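Local coordinates for protein SorB (Sorangium cellulosum, PDB 6B2V) that helps assemble the polyketide antibiotic sorangicin, the part here being the pyran synthase domain of module nine, which forms a pyran ring, at residues R42-V47 and E76-S81; N87-S92 and H125-L130; I156-R161 and L181-H186. One frame throughout, in Å; residues are numbered along the deposited sequence.

Contact 1. Residues R42-V47 and E76-S81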
# COMPACT_ATOMS: atom_id res chain seq x y z
N ARG A 42 14.89 10.72 -14.57
CA ARG A 42 13.76 10.60 -15.44
C ARG A 42 12.54 10.94 -14.61
O ARG A 42 12.46 10.59 -13.50
CB ARG A 42 13.69 9.22 -16.04
CG ARG A 42 14.77 9.06 -17.08
CD ARG A 42 14.66 7.82 -17.90
NE ARG A 42 13.53 7.79 -18.79
CZ ARG A 42 13.26 6.75 -19.55
NH1 ARG A 42 14.04 5.71 -19.52
NH2 ARG A 42 12.22 6.73 -20.31
N ALA A 43 11.61 11.62 -15.23
CA ALA A 43 10.44 12.13 -14.57
C ALA A 43 9.21 11.83 -15.36
O ALA A 43 9.22 11.85 -16.54
CB ALA A 43 10.59 13.63 -14.35
N PHE A 44 8.13 11.53 -14.65
CA PHE A 44 6.85 11.22 -15.23
C PHE A 44 5.75 11.97 -14.53
O PHE A 44 5.90 12.31 -13.42
CB PHE A 44 6.54 9.72 -15.18
CG PHE A 44 7.54 8.89 -15.89
CD1 PHE A 44 8.70 8.58 -15.29
CD2 PHE A 44 7.32 8.45 -17.15
CE1 PHE A 44 9.65 7.86 -15.92
CE2 PHE A 44 8.26 7.72 -17.80
CZ PHE A 44 9.43 7.42 -17.18
N ALA A 45 4.65 12.20 -15.23
CA ALA A 45 3.56 12.95 -14.70
C ALA A 45 2.18 12.44 -15.08
O ALA A 45 2.05 11.73 -16.00
CB ALA A 45 3.71 14.40 -15.12
N ALA A 46 1.20 12.79 -14.26
CA ALA A 46 -0.19 12.51 -14.47
C ALA A 46 -1.04 13.63 -13.89
O ALA A 46 -0.70 14.20 -12.94
CB ALA A 46 -0.58 11.18 -13.85
N VAL A 47 -2.17 13.89 -14.51
CA VAL A 47 -3.10 14.87 -14.02
C VAL A 47 -4.38 14.16 -13.60
O VAL A 47 -4.88 13.42 -14.33
CB VAL A 47 -3.48 15.87 -15.11
CG1 VAL A 47 -4.50 16.83 -14.60
CG2 VAL A 47 -2.25 16.61 -15.56
N GLU A 76 8.59 1.06 -14.45
CA GLU A 76 8.29 0.10 -15.53
C GLU A 76 8.28 0.83 -16.85
O GLU A 76 8.71 0.31 -17.82
CB GLU A 76 6.98 -0.68 -15.32
CG GLU A 76 6.84 -1.91 -16.16
CD GLU A 76 5.78 -2.88 -15.70
OE1 GLU A 76 6.03 -4.08 -15.72
OE2 GLU A 76 4.71 -2.45 -15.34
N ALA A 77 7.80 2.07 -16.86
CA ALA A 77 7.77 2.89 -18.07
C ALA A 77 9.13 3.29 -18.56
O ALA A 77 9.35 3.44 -19.74
CB ALA A 77 6.87 4.08 -17.95
N ALA A 78 10.06 3.36 -17.63
CA ALA A 78 11.44 3.68 -17.91
C ALA A 78 12.25 2.43 -18.20
O ALA A 78 13.40 2.45 -18.03
CB ALA A 78 12.04 4.40 -16.74
N ASP A 79 11.58 1.33 -18.48
CA ASP A 79 12.20 0.05 -18.75
C ASP A 79 13.00 -0.55 -17.61
O ASP A 79 13.93 -1.25 -17.83
CB ASP A 79 13.04 0.13 -20.01
CG ASP A 79 12.26 0.59 -21.20
OD1 ASP A 79 11.22 0.05 -21.47
OD2 ASP A 79 12.71 1.50 -21.89
N LEU A 80 12.63 -0.28 -16.38
CA LEU A 80 13.32 -0.83 -15.24
C LEU A 80 12.53 -2.01 -14.70
O LEU A 80 11.36 -2.05 -14.80
CB LEU A 80 13.54 0.22 -14.14
CG LEU A 80 14.10 1.53 -14.66
CD1 LEU A 80 14.03 2.64 -13.64
CD2 LEU A 80 15.50 1.36 -15.19
N SER A 81 13.23 -2.96 -14.10
CA SER A 81 12.63 -4.15 -13.56
C SER A 81 12.67 -4.07 -12.03
O SER A 81 13.68 -4.12 -11.46
CB SER A 81 13.41 -5.36 -14.10
OG SER A 81 12.83 -6.56 -13.71
O HOH W 1 11.71 4.14 -21.62
O HOH W 2 14.25 3.26 -21.31
O HOH W 3 15.87 4.14 -17.65
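R42 meets the end of a helix mostly through water: three water molecules stand between its guanidinium group and the polar atoms of A77, A78 and D79. Water 1 lies at the edge of the group, in its plane, 2.9 Å from R42 NH2, and its oxygen is also 2.8 Å from D79 OD2. Water 3 donates to A78 O at 3.0 Å, and its bond from R42 NH1 is weak. The charges stay apart, R42 NH1 and D79 OD2 at 5.0 Å, and the direct salt bridge of R42 NH2 is with E34. Direct contact is by packing: the bend at chi3 (68°) turns the guanidinium so that A78 CB lies over one face, toward the rim, and R42 NH1 comes within 3.6 Å of A78 O without bonding to it. Two residues further along the strand, F44 brings the outer atoms of its ring obliquely to the same turn, with CE2 3.9 Å from A77 CB and CZ 4.0 Å from A78 CB. F44 also touches A74 on the helix and V105 on strand 101-110. The helix ends in a Schellman motif: D79 N bonds to E76 O at 3.1 Å, L80 N to A75 O, and D79 takes the positive phi (63°) of the C-prime residue. Carbonyls A77 O and A78 O at this terminus probably favour a nearby cation. Helix 64-77 packed against the antiparallel sheet is consistent with the central helix of a hotdog fold, here probably the N-terminal one of a double hotdog.

Contact 2. Residues N87-S92 and H125-L130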
# COMPACT_ATOMS: atom_id res chain seq x y z
N ASN A 87 12.07 1.64 2.28
CA ASN A 87 12.11 2.94 2.91
C ASN A 87 11.14 3.96 2.36
O ASN A 87 11.49 5.05 2.09
CB ASN A 87 13.53 3.47 2.86
CG ASN A 87 14.49 2.60 3.59
OD1 ASN A 87 14.17 1.92 4.50
ND2 ASN A 87 15.71 2.68 3.19
N ALA A 88 9.89 3.55 2.23
CA ALA A 88 8.86 4.43 1.78
C ALA A 88 8.43 5.35 2.93
O ALA A 88 8.42 4.95 4.04
CB ALA A 88 7.69 3.64 1.26
N LEU A 89 8.15 6.58 2.56
CA LEU A 89 7.71 7.61 3.43
C LEU A 89 6.60 8.38 2.79
O LEU A 89 6.61 8.60 1.65
CB LEU A 89 8.87 8.57 3.77
CG LEU A 89 8.60 9.87 4.52
CD1 LEU A 89 8.26 9.55 5.95
CD2 LEU A 89 9.85 10.73 4.44
N TRP A 90 5.62 8.74 3.59
CA TRP A 90 4.53 9.53 3.10
C TRP A 90 4.53 10.86 3.88
O TRP A 90 4.57 10.87 5.06
CB TRP A 90 3.20 8.81 3.24
CG TRP A 90 3.06 7.64 2.30
CD1 TRP A 90 2.56 7.65 1.07
CD2 TRP A 90 3.43 6.30 2.56
NE1 TRP A 90 2.59 6.40 0.52
CE2 TRP A 90 3.15 5.56 1.43
CE3 TRP A 90 4.03 5.66 3.63
CZ2 TRP A 90 3.39 4.23 1.36
CZ3 TRP A 90 4.26 4.38 3.57
CH2 TRP A 90 3.92 3.65 2.44
N ILE A 91 4.50 11.95 3.15
CA ILE A 91 4.57 13.28 3.74
C ILE A 91 3.27 14.08 3.72
O ILE A 91 2.53 13.98 4.63
CB ILE A 91 5.72 14.04 3.09
CG1 ILE A 91 7.00 13.21 3.15
CG2 ILE A 91 6.00 15.34 3.83
CD1 ILE A 91 7.34 12.45 1.90
N SER A 92 2.97 14.81 2.69
CA SER A 92 1.77 15.61 2.67
C SER A 92 0.62 14.90 1.97
O SER A 92 0.84 14.33 0.99
CB SER A 92 1.99 16.90 1.89
OG SER A 92 2.93 17.69 2.53
N HIS A 125 4.83 14.55 -1.48
CA HIS A 125 3.84 13.62 -0.96
C HIS A 125 4.35 12.25 -0.54
O HIS A 125 3.90 11.69 0.41
CB HIS A 125 2.71 13.45 -1.99
CG HIS A 125 2.09 14.75 -2.41
ND1 HIS A 125 1.31 15.50 -1.58
CD2 HIS A 125 2.20 15.46 -3.55
CE1 HIS A 125 0.95 16.60 -2.19
NE2 HIS A 125 1.48 16.60 -3.39
N ALA A 126 5.33 11.76 -1.27
CA ALA A 126 5.90 10.49 -1.01
C ALA A 126 7.31 10.38 -1.55
O ALA A 126 7.63 11.00 -2.49
CB ALA A 126 5.03 9.41 -1.64
N ARG A 127 8.09 9.52 -0.94
CA ARG A 127 9.41 9.18 -1.40
C ARG A 127 9.78 7.78 -0.96
O ARG A 127 9.19 7.21 -0.12
CB ARG A 127 10.45 10.16 -0.91
CG ARG A 127 10.84 9.96 0.51
CD ARG A 127 11.93 10.87 0.94
NE ARG A 127 12.61 10.34 2.09
CZ ARG A 127 13.12 11.09 3.03
NH1 ARG A 127 12.98 12.39 2.91
NH2 ARG A 127 13.73 10.56 4.06
N GLY A 128 10.78 7.25 -1.59
CA GLY A 128 11.25 5.95 -1.26
C GLY A 128 12.30 5.45 -2.22
O GLY A 128 12.77 6.18 -3.02
N LEU A 129 12.57 4.16 -2.13
CA LEU A 129 13.57 3.53 -2.97
C LEU A 129 12.99 2.38 -3.77
O LEU A 129 12.40 1.54 -3.22
CB LEU A 129 14.67 2.93 -2.11
CG LEU A 129 15.52 3.82 -1.23
CD1 LEU A 129 16.39 2.98 -0.32
CD2 LEU A 129 16.38 4.73 -2.07
N LEU A 130 13.19 2.39 -5.06
CA LEU A 130 12.79 1.30 -5.91
C LEU A 130 13.97 0.35 -6.03
O LEU A 130 15.01 0.75 -6.44
CB LEU A 130 12.36 1.82 -7.26
CG LEU A 130 11.05 2.57 -7.33
CD1 LEU A 130 11.11 3.67 -8.33
CD2 LEU A 130 9.89 1.69 -7.71
O HOH W 4 12.69 7.50 2.72
O HOH W 5 1.07 11.51 1.16
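L89 lays its CD2 methyl over the centre of the R127 guanidinium, 3.6 Å from R127 CZ. The two residues form an antiparallel hydrogen-bonded pair, and both side chains leave the same face. R127 CG stands between the backbone N and the carbonyl carbon (chi1 78°), and from there the chain runs extended beneath the leucine. Its NE is held at the group's edge by water 4, which donates in turn to N87 O and ties the arginine to the corner there. The backbone supplies L89 N to R127 O at 2.9 Å and R127 N to L89 O at 3.1 Å. Further along, I91 N donates to H125 O at 2.8 Å. On the other face W90 CD1 meets A126 CB at 4.1 Å, beside Y67 and L68 of helix 64-77, and W90 NE1 bonds to A64 O. H125 and A126 together face V118, a classic beta bulge. Beyond it, H125 ND1 bonds to S92 O at 2.9 Å, with the acceptor in the plane of the imidazole. H125 NE2 has its own partner in S120 OG, and water 5 donates to both S92 O and H125 O. The chemistry implies that the H125 side chain adds to the pairing beyond I91, next to the backbone bond of S92 with V124: ND1 carries the proton, and a bond at each ring nitrogen fixes the imidazole's rotation.

Contact 3. Residues I156-R161 and L181-H186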
# COMPACT_ATOMS: atom_id res chain seq x y z
N ILE A 156 -11.05 -13.28 18.17
CA ILE A 156 -12.07 -12.28 18.13
C ILE A 156 -12.53 -12.00 16.70
O ILE A 156 -11.75 -11.66 15.87
CB ILE A 156 -11.54 -10.96 18.79
CG1 ILE A 156 -11.12 -11.19 20.24
CG2 ILE A 156 -12.59 -9.89 18.80
CD1 ILE A 156 -10.17 -10.15 20.71
N GLU A 157 -13.83 -12.15 16.48
CA GLU A 157 -14.42 -11.92 15.19
C GLU A 157 -15.11 -10.57 15.17
O GLU A 157 -15.84 -10.26 16.06
CB GLU A 157 -15.44 -13.01 14.90
CG GLU A 157 -15.85 -13.17 13.47
CD GLU A 157 -16.69 -14.43 13.25
OE1 GLU A 157 -17.20 -15.05 14.19
OE2 GLU A 157 -16.80 -14.81 12.11
N VAL A 158 -14.87 -9.80 14.14
CA VAL A 158 -15.51 -8.51 14.04
C VAL A 158 -16.20 -8.18 12.74
O VAL A 158 -15.95 -8.74 11.76
CB VAL A 158 -14.57 -7.38 14.35
CG1 VAL A 158 -13.88 -7.60 15.65
CG2 VAL A 158 -13.55 -7.27 13.29
N ASP A 159 -17.11 -7.24 12.83
CA ASP A 159 -17.85 -6.72 11.70
C ASP A 159 -16.91 -5.65 11.18
O ASP A 159 -16.86 -4.59 11.65
CB ASP A 159 -19.13 -6.14 12.26
CG ASP A 159 -19.94 -5.36 11.27
OD1 ASP A 159 -19.53 -5.12 10.15
OD2 ASP A 159 -21.00 -4.93 11.73
N ALA A 160 -16.13 -6.01 10.19
CA ALA A 160 -15.13 -5.12 9.65
C ALA A 160 -15.69 -3.84 9.09
O ALA A 160 -15.08 -2.79 9.22
CB ALA A 160 -14.31 -5.85 8.62
N ARG A 161 -16.82 -3.93 8.44
CA ARG A 161 -17.38 -2.73 7.90
C ARG A 161 -17.74 -1.74 8.99
O ARG A 161 -17.26 -0.64 9.01
CB ARG A 161 -18.65 -3.09 7.14
CG ARG A 161 -19.30 -1.95 6.37
CD ARG A 161 -20.70 -2.26 5.94
NE ARG A 161 -20.84 -3.30 4.95
CZ ARG A 161 -20.85 -3.12 3.63
NH1 ARG A 161 -20.68 -1.92 3.09
NH2 ARG A 161 -21.01 -4.16 2.84
N LEU A 181 -13.03 -10.59 9.10
CA LEU A 181 -11.87 -10.23 9.86
C LEU A 181 -11.84 -10.85 11.27
O LEU A 181 -12.74 -10.69 11.98
CB LEU A 181 -11.82 -8.70 9.98
CG LEU A 181 -10.68 -8.06 10.77
CD1 LEU A 181 -9.32 -8.42 10.20
CD2 LEU A 181 -10.79 -6.54 10.74
N VAL A 182 -10.77 -11.55 11.64
CA VAL A 182 -10.59 -12.09 12.97
C VAL A 182 -9.21 -11.64 13.48
O VAL A 182 -8.34 -11.35 12.76
CB VAL A 182 -10.73 -13.64 13.05
CG1 VAL A 182 -12.11 -14.11 12.62
CG2 VAL A 182 -9.66 -14.33 12.22
N HIS A 183 -9.13 -11.59 14.79
CA HIS A 183 -7.91 -11.15 15.40
C HIS A 183 -7.68 -11.59 16.84
O HIS A 183 -8.56 -11.95 17.50
CB HIS A 183 -7.85 -9.60 15.29
CG HIS A 183 -8.74 -8.85 16.23
ND1 HIS A 183 -8.30 -8.44 17.46
CD2 HIS A 183 -10.01 -8.44 16.12
CE1 HIS A 183 -9.27 -7.78 18.06
NE2 HIS A 183 -10.32 -7.78 17.28
N SER A 184 -6.43 -11.57 17.21
CA SER A 184 -5.99 -11.70 18.60
C SER A 184 -5.54 -10.31 19.10
O SER A 184 -5.83 -9.32 18.51
CB SER A 184 -4.82 -12.66 18.78
OG SER A 184 -3.70 -12.18 18.16
N ASP A 185 -4.81 -10.28 20.18
CA ASP A 185 -4.33 -8.99 20.64
C ASP A 185 -3.18 -8.45 19.83
O ASP A 185 -2.85 -7.34 20.00
CB ASP A 185 -3.97 -8.97 22.14
CG ASP A 185 -2.93 -9.97 22.51
OD1 ASP A 185 -2.46 -10.71 21.70
OD2 ASP A 185 -2.62 -10.00 23.68
N HIS A 186 -2.57 -9.26 18.97
CA HIS A 186 -1.43 -8.84 18.19
C HIS A 186 -1.33 -9.35 16.73
O HIS A 186 -0.42 -9.09 16.07
CB HIS A 186 -0.14 -9.25 18.87
CG HIS A 186 0.04 -10.72 18.91
ND1 HIS A 186 -0.62 -11.51 19.81
CD2 HIS A 186 0.75 -11.56 18.13
CE1 HIS A 186 -0.29 -12.76 19.61
NE2 HIS A 186 0.54 -12.82 18.59
O HOH W 6 -15.64 -10.97 10.16
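I156 can be followed outward across the ring of H183. Its CB lies 3.4 Å from H183 O and also lies over the face of the imidazole in a CH-pi contact, 3.9 Å from the ring centroid and 17° off the normal. From CB the two branches part: CG2, anti to the backbone N, comes within 3.5 Å of H183 NE2, while CG1 passes near H183 O and carries CD1 to 3.7 Å from H183 CE1. The isoleucine thus spans one face of the ring, its methyls meeting the rim at two different atoms. V158 CG1 approaches the same ring at its edge, near the plane, 3.9 Å from H183 NE2. H183 can receive both because CG lies between its backbone N and carbonyl carbon (chi1 75°), tipping the ring toward the partner strand. Its orientation is fixed by ND1, which donates to S184 O at 2.8 Å with the acceptor close to the ring plane.

The backbones pair antiparallel. I156 N donates to H183 O, and H183 N returns a bond to I156 O at 2.8 Å. Further along, V158 N bonds to L181 O, whereas V158 O and L181 N are joined through water 6. Alongside, V158 CG2 and A160 CB pack on the L181 side chain. D159 is the N-cap of helix 160-166.

Strand 156-158 is the outermost strand at this end within the chain. Helix 207-225 backs the face carrying V158, L181 and H183: F219 touches V158 and L181 and stacks edge-to-face with H183. Strand 187-192 flanks strand 178-183 on its other side, with V182 against L189.

In the fold
The three contacts follow in series along the chain. Contacts 1 and 2 belong to the probable N-terminal hotdog fold and contact 3 to the C-terminal one. Helix 64-77, whose end is in contact 1, is followed in the chain by strand 82-90 of contact 2; the centres of contacts 1 and 2 lie about 16 Å apart, with nearest atoms about 6 Å apart. Contact 3 is remote, with its centre about 39 Å from that of contact 1 and about 29 Å from that of contact 2, across the centre of the chain from both. Strand 82-90 also pairs with strand 232-241, so antiparallel pairing continues from one half into the other. Contact 2 therefore lies near the junction of a double hotdog, and contacts 1 and 3 lie toward its two ends.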